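PDB 2G0D: nisin biosynthesis protein nisC from Lactococcus lactis subsp. lactis, which catalyses the zinc-dependent cyclisation that builds the thioether rings of the lantibiotic nisin. Local coordinates for residues R111-F116 against S141-Y146; Y115-K120 against I160-F165; E122-E127 against S167-E172. All coordinates share one frame; numbering follows the deposited sequence.

Contact 1: R111-F116 against S141-Y146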
loop_
_atom_site.group_PDB
_atom_site.type_symbol
_atom_site.label_atom_id
_atom_site.label_comp_id
_atom_site.label_asym_id
_atom_site.label_seq_id
_atom_site.Cartn_x
_atom_site.Cartn_y
_atom_site.Cartn_z
ATOM N N ARG A 111 -2.823 16.880 -12.490
ATOM C CA ARG A 111 -3.845 17.917 -12.430
ATOM C C ARG A 111 -5.208 17.297 -12.147
ATOM O O ARG A 111 -5.963 17.801 -11.323
ATOM C CB ARG A 111 -3.868 18.769 -13.723
ATOM C CG ARG A 111 -2.551 19.547 -14.021
ATOM C CD ARG A 111 -1.638 19.808 -12.762
ATOM N NE ARG A 111 -0.552 20.744 -13.061
ATOM C CZ ARG A 111 -0.447 21.984 -12.576
ATOM N NH1 ARG A 111 -1.333 22.468 -11.702
ATOM N NH2 ARG A 111 0.572 22.753 -12.955
ATOM N N TYR A 112 -5.520 16.178 -12.785
ATOM C CA TYR A 112 -6.760 15.502 -12.443
ATOM C C TYR A 112 -6.758 15.070 -10.972
ATOM O O TYR A 112 -7.752 15.258 -10.268
ATOM C CB TYR A 112 -7.113 14.324 -13.384
ATOM C CG TYR A 112 -8.274 13.512 -12.810
ATOM C CD1 TYR A 112 -9.604 13.970 -12.878
ATOM C CD2 TYR A 112 -8.032 12.330 -12.131
ATOM C CE1 TYR A 112 -10.655 13.216 -12.306
ATOM C CE2 TYR A 112 -9.060 11.596 -11.567
ATOM C CZ TYR A 112 -10.347 12.030 -11.644
ATOM O OH TYR A 112 -11.316 11.235 -11.052
ATOM N N ILE A 113 -5.638 14.512 -10.506
ATOM C CA ILE A 113 -5.542 14.072 -9.119
ATOM C C ILE A 113 -5.781 15.214 -8.131
ATOM O O ILE A 113 -6.546 15.047 -7.176
ATOM C CB ILE A 113 -4.190 13.376 -8.791
ATOM C CG1 ILE A 113 -4.091 12.005 -9.485
ATOM C CG2 ILE A 113 -4.063 13.194 -7.274
ATOM C CD1 ILE A 113 -2.652 11.424 -9.598
ATOM N N GLU A 114 -5.118 16.353 -8.353
ATOM C CA GLU A 114 -5.293 17.525 -7.513
ATOM C C GLU A 114 -6.739 18.032 -7.523
ATOM O O GLU A 114 -7.299 18.308 -6.461
ATOM C CB GLU A 114 -4.341 18.659 -7.923
ATOM C CG GLU A 114 -4.556 19.954 -7.117
ATOM C CD GLU A 114 -3.344 20.872 -7.106
ATOM O OE1 GLU A 114 -2.438 20.728 -7.964
ATOM O OE2 GLU A 114 -3.292 21.737 -6.214
ATOM N N TYR A 115 -7.325 18.163 -8.714
ATOM C CA TYR A 115 -8.781 18.407 -8.859
ATOM C C TYR A 115 -9.623 17.381 -8.063
ATOM O O TYR A 115 -10.493 17.764 -7.277
ATOM C CB TYR A 115 -9.232 18.382 -10.336
ATOM C CG TYR A 115 -10.730 18.156 -10.468
ATOM C CD1 TYR A 115 -11.635 19.140 -10.070
ATOM C CD2 TYR A 115 -11.242 16.947 -10.942
ATOM C CE1 TYR A 115 -13.002 18.946 -10.158
ATOM C CE2 TYR A 115 -12.641 16.743 -11.040
ATOM C CZ TYR A 115 -13.502 17.751 -10.641
ATOM O OH TYR A 115 -14.865 17.581 -10.720
ATOM N N PHE A 116 -9.369 16.092 -8.295
ATOM C CA PHE A 116 -10.093 15.018 -7.607
ATOM C C PHE A 116 -10.024 15.132 -6.080
ATOM O O PHE A 116 -11.052 15.056 -5.388
ATOM C CB PHE A 116 -9.600 13.635 -8.045
ATOM C CG PHE A 116 -10.207 12.501 -7.246
ATOM C CD1 PHE A 116 -11.510 12.071 -7.508
ATOM C CD2 PHE A 116 -9.494 11.902 -6.205
ATOM C CE1 PHE A 116 -12.089 11.040 -6.751
ATOM C CE2 PHE A 116 -10.066 10.858 -5.440
ATOM C CZ PHE A 116 -11.355 10.425 -5.716
ATOM N N SER A 141 -4.669 8.666 1.737
ATOM C CA SER A 141 -3.345 8.182 2.202
ATOM C C SER A 141 -2.541 7.577 1.033
ATOM O O SER A 141 -1.377 7.944 0.812
ATOM C CB SER A 141 -3.496 7.126 3.300
ATOM O OG SER A 141 -3.920 7.712 4.509
ATOM N N GLY A 142 -3.180 6.671 0.297
ATOM C CA GLY A 142 -2.600 6.072 -0.905
ATOM C C GLY A 142 -2.254 7.107 -1.976
ATOM O O GLY A 142 -1.189 7.053 -2.574
ATOM N N ILE A 143 -3.148 8.058 -2.204
ATOM C CA ILE A 143 -2.889 9.156 -3.159
ATOM C C ILE A 143 -1.672 9.978 -2.744
ATOM O O ILE A 143 -0.816 10.266 -3.579
ATOM C CB ILE A 143 -4.133 10.054 -3.358
ATOM C CG1 ILE A 143 -5.193 9.298 -4.164
ATOM C CG2 ILE A 143 -3.768 11.387 -4.059
ATOM C CD1 ILE A 143 -6.568 10.043 -4.314
ATOM N N LEU A 144 -1.589 10.324 -1.457
ATOM C CA LEU A 144 -0.442 11.058 -0.899
ATOM C C LEU A 144 0.878 10.286 -1.074
ATOM O O LEU A 144 1.926 10.865 -1.318
ATOM C CB LEU A 144 -0.731 11.404 0.571
ATOM C CG LEU A 144 0.241 12.300 1.368
ATOM C CD1 LEU A 144 0.537 13.625 0.637
ATOM C CD2 LEU A 144 -0.301 12.558 2.734
ATOM N N SER A 145 0.816 8.966 -0.979
ATOM C CA SER A 145 2.015 8.117 -1.156
ATOM C C SER A 145 2.668 8.413 -2.504
ATOM O O SER A 145 3.885 8.649 -2.584
ATOM C CB SER A 145 1.656 6.634 -1.079
ATOM O OG SER A 145 2.844 5.854 -1.046
ATOM N N TYR A 146 1.841 8.387 -3.557
ATOM C CA TYR A 146 2.254 8.777 -4.901
ATOM C C TYR A 146 2.682 10.248 -4.967
ATOM O O TYR A 146 3.768 10.547 -5.487
ATOM C CB TYR A 146 1.163 8.513 -5.962
ATOM C CG TYR A 146 1.469 9.239 -7.266
ATOM C CD1 TYR A 146 2.463 8.774 -8.135
ATOM C CD2 TYR A 146 0.791 10.404 -7.610
ATOM C CE1 TYR A 146 2.775 9.464 -9.314
ATOM C CE2 TYR A 146 1.101 11.111 -8.785
ATOM C CZ TYR A 146 2.105 10.645 -9.626
ATOM O OH TYR A 146 2.402 11.331 -10.799
#
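Ile-113 and Ile-143 face each other between two helices of the alpha-toroid, the double ring of helices that gives this cyclase its shape. Their places are consistent with helix 100-122 in the outer layer and helix 140-147 in the inner one. The local axes run roughly antiparallel, at 147°, and come no closer than 11.9 Å, so the gap is bridged by side chains alone. The two isoleucines lie alongside, pointing opposite ways, and touch through their short branches, CG2 of Ile-113 lying 3.7 Å from CG2 of Ile-143. In both, CG2 is the branch trans to the backbone N. The longer branches then go to aromatic neighbours. CD1 of Ile-143 comes to the edge of the Phe-116 ring, near its plane, 3.8 Å from CE2, and the two side chains meet at about a right angle. CD1 of Ile-113 approaches Tyr-146 obliquely, 3.9 Å from CE2. Helix 85-92 adds small residues to this seam, Ala-85 and Ala-86 against Ile-113 and Ala-89 against Tyr-146. No hydrogen bond links the two segments, but the tyrosine ring is tethered at its far end, where OH is hydrogen-bonded to OD1 of Asn-110.

Contact 2: Y115-K120 against I160-F165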
loop_
_atom_site.group_PDB
_atom_site.type_symbol
_atom_site.label_atom_id
_atom_site.label_comp_id
_atom_site.label_asym_id
_atom_site.label_seq_id
_atom_site.Cartn_x
_atom_site.Cartn_y
_atom_site.Cartn_z
ATOM N N TYR A 115 -7.325 18.163 -8.714
ATOM C CA TYR A 115 -8.781 18.407 -8.859
ATOM C C TYR A 115 -9.623 17.381 -8.063
ATOM O O TYR A 115 -10.493 17.764 -7.277
ATOM C CB TYR A 115 -9.232 18.382 -10.336
ATOM C CG TYR A 115 -10.730 18.156 -10.468
ATOM C CD1 TYR A 115 -11.635 19.140 -10.070
ATOM C CD2 TYR A 115 -11.242 16.947 -10.942
ATOM C CE1 TYR A 115 -13.002 18.946 -10.158
ATOM C CE2 TYR A 115 -12.641 16.743 -11.040
ATOM C CZ TYR A 115 -13.502 17.751 -10.641
ATOM O OH TYR A 115 -14.865 17.581 -10.720
ATOM N N PHE A 116 -9.369 16.092 -8.295
ATOM C CA PHE A 116 -10.093 15.018 -7.607
ATOM C C PHE A 116 -10.024 15.132 -6.080
ATOM O O PHE A 116 -11.052 15.056 -5.388
ATOM C CB PHE A 116 -9.600 13.635 -8.045
ATOM C CG PHE A 116 -10.207 12.501 -7.246
ATOM C CD1 PHE A 116 -11.510 12.071 -7.508
ATOM C CD2 PHE A 116 -9.494 11.902 -6.205
ATOM C CE1 PHE A 116 -12.089 11.040 -6.751
ATOM C CE2 PHE A 116 -10.066 10.858 -5.440
ATOM C CZ PHE A 116 -11.355 10.425 -5.716
ATOM N N VAL A 117 -8.818 15.309 -5.551
ATOM C CA VAL A 117 -8.652 15.382 -4.102
ATOM C C VAL A 117 -9.364 16.608 -3.516
ATOM O O VAL A 117 -10.129 16.499 -2.565
ATOM C CB VAL A 117 -7.151 15.329 -3.700
ATOM C CG1 VAL A 117 -6.962 15.642 -2.227
ATOM C CG2 VAL A 117 -6.582 13.953 -4.011
ATOM N N ARG A 118 -9.118 17.760 -4.120
ATOM C CA ARG A 118 -9.696 19.011 -3.670
ATOM C C ARG A 118 -11.230 18.920 -3.676
ATOM O O ARG A 118 -11.898 19.388 -2.741
ATOM C CB ARG A 118 -9.174 20.151 -4.549
ATOM C CG ARG A 118 -9.590 21.517 -4.100
ATOM C CD ARG A 118 -8.569 22.603 -4.521
ATOM N NE ARG A 118 -9.056 23.955 -4.193
ATOM C CZ ARG A 118 -8.536 25.097 -4.654
ATOM N NH1 ARG A 118 -7.491 25.094 -5.488
ATOM N NH2 ARG A 118 -9.075 26.258 -4.277
ATOM N N GLU A 119 -11.777 18.291 -4.712
ATOM C CA GLU A 119 -13.224 18.071 -4.808
ATOM C C GLU A 119 -13.706 17.088 -3.732
ATOM O O GLU A 119 -14.743 17.295 -3.127
ATOM C CB GLU A 119 -13.590 17.596 -6.224
ATOM C CG GLU A 119 -15.073 17.372 -6.520
ATOM C CD GLU A 119 -15.965 18.596 -6.254
ATOM O OE1 GLU A 119 -15.489 19.752 -6.284
ATOM O OE2 GLU A 119 -17.165 18.383 -6.009
ATOM N N LYS A 120 -12.934 16.032 -3.471
ATOM C CA LYS A 120 -13.294 15.078 -2.412
ATOM C C LYS A 120 -13.340 15.700 -1.007
ATOM O O LYS A 120 -14.258 15.426 -0.222
ATOM C CB LYS A 120 -12.341 13.890 -2.412
ATOM C CG LYS A 120 -12.862 12.698 -1.637
ATOM C CD LYS A 120 -13.953 11.975 -2.423
ATOM C CE LYS A 120 -14.069 10.504 -2.010
ATOM N NZ LYS A 120 -15.341 9.918 -2.562
ATOM N N ILE A 160 -0.213 19.530 1.850
ATOM C CA ILE A 160 -0.542 20.076 3.159
ATOM C C ILE A 160 -2.043 19.965 3.452
ATOM O O ILE A 160 -2.441 19.645 4.580
ATOM C CB ILE A 160 0.016 21.520 3.263
ATOM C CG1 ILE A 160 1.523 21.441 3.542
ATOM C CG2 ILE A 160 -0.718 22.360 4.314
ATOM C CD1 ILE A 160 2.300 22.603 2.913
ATOM N N LEU A 161 -2.858 20.203 2.423
ATOM C CA LEU A 161 -4.310 20.045 2.496
ATOM C C LEU A 161 -4.696 18.621 2.887
ATOM O O LEU A 161 -5.533 18.434 3.775
ATOM C CB LEU A 161 -4.978 20.422 1.156
ATOM C CG LEU A 161 -6.513 20.392 1.105
ATOM C CD1 LEU A 161 -7.127 21.684 1.694
ATOM C CD2 LEU A 161 -6.990 20.170 -0.343
ATOM N N ILE A 162 -4.103 17.629 2.220
ATOM C CA ILE A 162 -4.317 16.195 2.548
ATOM C C ILE A 162 -3.800 15.847 3.964
ATOM O O ILE A 162 -4.500 15.213 4.773
ATOM C CB ILE A 162 -3.589 15.266 1.537
ATOM C CG1 ILE A 162 -4.249 15.325 0.156
ATOM C CG2 ILE A 162 -3.534 13.838 2.030
ATOM C CD1 ILE A 162 -3.381 14.767 -0.965
ATOM N N ILE A 163 -2.570 16.263 4.254
ATOM C CA ILE A 163 -1.953 16.026 5.570
ATOM C C ILE A 163 -2.823 16.584 6.706
ATOM O O ILE A 163 -3.091 15.873 7.691
ATOM C CB ILE A 163 -0.513 16.584 5.622
ATOM C CG1 ILE A 163 0.458 15.622 4.917
ATOM C CG2 ILE A 163 -0.021 16.838 7.095
ATOM C CD1 ILE A 163 1.696 16.327 4.385
ATOM N N ASN A 164 -3.284 17.829 6.558
ATOM C CA ASN A 164 -4.149 18.450 7.576
ATOM C C ASN A 164 -5.479 17.721 7.705
ATOM O O ASN A 164 -5.964 17.496 8.817
ATOM C CB ASN A 164 -4.409 19.931 7.272
ATOM C CG ASN A 164 -3.248 20.833 7.644
ATOM O OD1 ASN A 164 -2.253 20.396 8.222
ATOM N ND2 ASN A 164 -3.372 22.118 7.301
ATOM N N PHE A 165 -6.055 17.336 6.563
ATOM C CA PHE A 165 -7.297 16.580 6.539
ATOM C C PHE A 165 -7.186 15.206 7.221
ATOM O O PHE A 165 -8.052 14.834 8.027
ATOM C CB PHE A 165 -7.800 16.437 5.107
ATOM C CG PHE A 165 -9.000 15.546 4.972
ATOM C CD1 PHE A 165 -10.288 16.078 5.058
ATOM C CD2 PHE A 165 -8.847 14.177 4.757
ATOM C CE1 PHE A 165 -11.403 15.249 4.928
ATOM C CE2 PHE A 165 -9.955 13.344 4.633
ATOM C CZ PHE A 165 -11.230 13.885 4.712
#
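This is a small, purely apolar contact between helices 100-122 and 156-168, and it grades from a buried side to a solvent-exposed one. On the buried side, CG1 of Val-117 reaches CG1 of Ile-162 at 3.6 Å, and CD1 of the same isoleucine lies 3.9 Å from that methyl. The two side chains cross at about a right angle. Val-117 points its CB toward the other helix, whereas Ile-162 has to turn in: its chi1 of -69° sets CG1 trans to the carbonyl carbon and swings the longer branch over to the valine. The arrangement is consistent with two outer helices of the alpha-toroid running in broadly the same direction, with helix 140-147 of the inner layer packed behind them, its Leu-144 and Leu-147 both touching Ile-162. Toward solvent the fit is looser. CD2 of Leu-161 lies over the backbone of the facing helix, 4.4 Å from CA of Arg-118, and the leucine also packs on Ile-121 further along. Arg-118 flanks this spot with an extended side chain that carries its guanidinium group well beyond the leucine, so its part in the contact is played by its inner atoms rather than by its charge.

Contact 3: E122-E127 against S167-E172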
loop_
_atom_site.group_PDB
_atom_site.type_symbol
_atom_site.label_atom_id
_atom_site.label_comp_id
_atom_site.label_asym_id
_atom_site.label_seq_id
_atom_site.Cartn_x
_atom_site.Cartn_y
_atom_site.Cartn_z
ATOM N N GLU A 122 -13.726 18.868 -0.157
ATOM C CA GLU A 122 -14.885 19.792 -0.168
ATOM C C GLU A 122 -16.253 19.182 0.160
ATOM O O GLU A 122 -17.019 19.753 0.945
ATOM C CB GLU A 122 -14.974 20.504 -1.516
ATOM C CG GLU A 122 -14.119 21.758 -1.602
ATOM C CD GLU A 122 -14.683 22.918 -0.784
ATOM O OE1 GLU A 122 -15.764 22.760 -0.171
ATOM O OE2 GLU A 122 -14.037 23.991 -0.752
ATOM N N GLY A 123 -16.565 18.045 -0.450
ATOM C CA GLY A 123 -17.879 17.405 -0.262
ATOM C C GLY A 123 -17.874 16.309 0.793
ATOM O O GLY A 123 -18.813 15.513 0.886
ATOM N N PHE A 124 -16.815 16.271 1.593
ATOM C CA PHE A 124 -16.679 15.267 2.639
ATOM C C PHE A 124 -17.684 15.497 3.783
ATOM O O PHE A 124 -17.767 16.587 4.337
ATOM C CB PHE A 124 -15.238 15.235 3.167
ATOM C CG PHE A 124 -15.033 14.295 4.318
ATOM C CD1 PHE A 124 -14.936 12.928 4.106
ATOM C CD2 PHE A 124 -14.929 14.779 5.612
ATOM C CE1 PHE A 124 -14.746 12.054 5.163
ATOM C CE2 PHE A 124 -14.733 13.908 6.676
ATOM C CZ PHE A 124 -14.640 12.538 6.445
ATOM N N ASN A 125 -18.436 14.449 4.116
ATOM C CA ASN A 125 -19.323 14.454 5.264
ATOM C C ASN A 125 -18.821 13.431 6.264
ATOM O O ASN A 125 -18.892 12.228 6.012
ATOM C CB ASN A 125 -20.759 14.125 4.829
ATOM C CG ASN A 125 -21.795 14.366 5.935
ATOM O OD1 ASN A 125 -21.473 14.381 7.129
ATOM N ND2 ASN A 125 -23.050 14.546 5.531
ATOM N N LEU A 126 -18.307 13.920 7.389
ATOM C CA LEU A 126 -17.772 13.074 8.463
ATOM C C LEU A 126 -18.763 12.029 9.007
ATOM O O LEU A 126 -18.351 10.957 9.469
ATOM C CB LEU A 126 -17.232 13.957 9.595
ATOM C CG LEU A 126 -16.588 13.334 10.840
ATOM C CD1 LEU A 126 -15.277 12.638 10.507
ATOM C CD2 LEU A 126 -16.374 14.410 11.876
ATOM N N GLU A 127 -20.062 12.338 8.949
ATOM C CA GLU A 127 -21.103 11.397 9.384
ATOM C C GLU A 127 -21.149 10.118 8.536
ATOM O O GLU A 127 -21.616 9.073 9.009
ATOM C CB GLU A 127 -22.487 12.063 9.393
ATOM C CG GLU A 127 -22.731 12.968 10.585
ATOM C CD GLU A 127 -24.204 13.263 10.822
ATOM O OE1 GLU A 127 -25.068 12.710 10.098
ATOM O OE2 GLU A 127 -24.504 14.061 11.738
ATOM N N SER A 167 -4.759 14.224 9.523
ATOM C CA SER A 167 -4.483 14.485 10.954
ATOM C C SER A 167 -5.748 14.804 11.745
ATOM O O SER A 167 -5.948 14.286 12.846
ATOM C CB SER A 167 -3.494 15.654 11.140
ATOM O OG SER A 167 -2.274 15.397 10.450
ATOM N N ASN A 168 -6.590 15.660 11.175
ATOM C CA ASN A 168 -7.847 16.042 11.797
ATOM C C ASN A 168 -8.806 14.860 12.024
ATOM O O ASN A 168 -9.632 14.900 12.927
ATOM C CB ASN A 168 -8.525 17.149 10.993
ATOM C CG ASN A 168 -9.799 17.634 11.639
ATOM O OD1 ASN A 168 -9.775 18.294 12.681
ATOM N ND2 ASN A 168 -10.926 17.303 11.033
ATOM N N LEU A 169 -8.675 13.805 11.217
ATOM C CA LEU A 169 -9.490 12.610 11.399
ATOM C C LEU A 169 -9.063 11.793 12.621
ATOM O O LEU A 169 -9.758 10.856 13.008
ATOM C CB LEU A 169 -9.508 11.738 10.137
ATOM C CG LEU A 169 -10.227 12.331 8.915
ATOM C CD1 LEU A 169 -10.080 11.428 7.720
ATOM C CD2 LEU A 169 -11.718 12.657 9.174
ATOM N N THR A 170 -7.938 12.156 13.234
ATOM C CA THR A 170 -7.489 11.455 14.434
ATOM C C THR A 170 -8.022 12.136 15.709
ATOM O O THR A 170 -7.785 11.666 16.830
ATOM C CB THR A 170 -5.939 11.295 14.481
ATOM O OG1 THR A 170 -5.328 12.547 14.813
ATOM C CG2 THR A 170 -5.394 10.819 13.138
ATOM N N LYS A 171 -8.745 13.242 15.521
ATOM C CA LYS A 171 -9.367 13.979 16.619
ATOM C C LYS A 171 -10.615 13.290 17.142
ATOM O O LYS A 171 -11.310 12.607 16.394
ATOM C CB LYS A 171 -9.734 15.390 16.170
ATOM C CG LYS A 171 -8.544 16.300 15.925
ATOM C CD LYS A 171 -7.822 16.625 17.207
ATOM C CE LYS A 171 -6.922 17.801 17.008
ATOM N NZ LYS A 171 -7.702 19.019 16.582
ATOM N N GLU A 172 -10.885 13.473 18.435
ATOM C CA GLU A 172 -12.134 13.023 19.059
ATOM C C GLU A 172 -13.309 13.855 18.558
ATOM O O GLU A 172 -13.218 15.078 18.466
ATOM C CB GLU A 172 -12.045 13.114 20.581
#
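The carbonyl oxygen of Ser-167 is held by two donors from one residue: Thr-170 OG1 at 2.7 Å and Thr-170 N at 2.9 Å. The hydroxyl comes in the carbonyl plane, at a C=O...O angle of 152°. With chi1 of 75°, OG1 sits between the threonine's own N and carbonyl carbon, which turns it back toward the preceding turn of chain. A type I beta turn from Asn-168 to Lys-171 overlaps these bonds, closed by Lys-171 N on Asn-168 O at 3.2 Å. Together they fold the chain of 167-171 into a tight bend, with Leu-169 at its middle, near the loop that follows helix 100-122. A single methyl then does the touching: CD2 of Leu-169 lies 3.8 Å from CD1 of Leu-126 and 4.0 Å from CZ of Phe-124, meeting the ring obliquely. The two leucines lie side by side with their ends reversed. The facing loop has its own bracing, an Asx turn in which Asn-125 OD1 accepts from Glu-127 N at 3.1 Å, with the donor 38° out of the carbonyl plane. One face of the Phe-124 ring carries Leu-126 N toward its rim, and Phe-165 makes an edge-to-face pair with the same ring; Ile-129 packs on both Phe-124 and Leu-169. Thr-170 O and Lys-171 are further held by Lys-234 and Ser-178. No hydrogen bond crosses between the segments, so a loop and a turn that each carry local hydrogen bonds meet through van der Waals contact alone, over a small area.

Overall arrangement
The three contacts follow helix 100-122 and the loop after it along one flank of the toroid. Contacts 1 and 2 share Tyr-115 and Phe-116, have centres about 8 Å apart and merge into one core: Leu-144 CD2 is 3.5 Å from Ile-162 CG2, and Ile-143 CG2 is 3.8 Å from Val-117 CG2. Contact 3 joins contact 2 through aromatic rings, Phe-165 CE1 lying 3.6 Å from Phe-124 CD2, with centres about 12 Å apart. Contacts 1 and 3, about 18 Å between centres, do not touch. None includes the zinc ligands Cys-278, Cys-324 and His-325; the contacts join parts of the toroid wall.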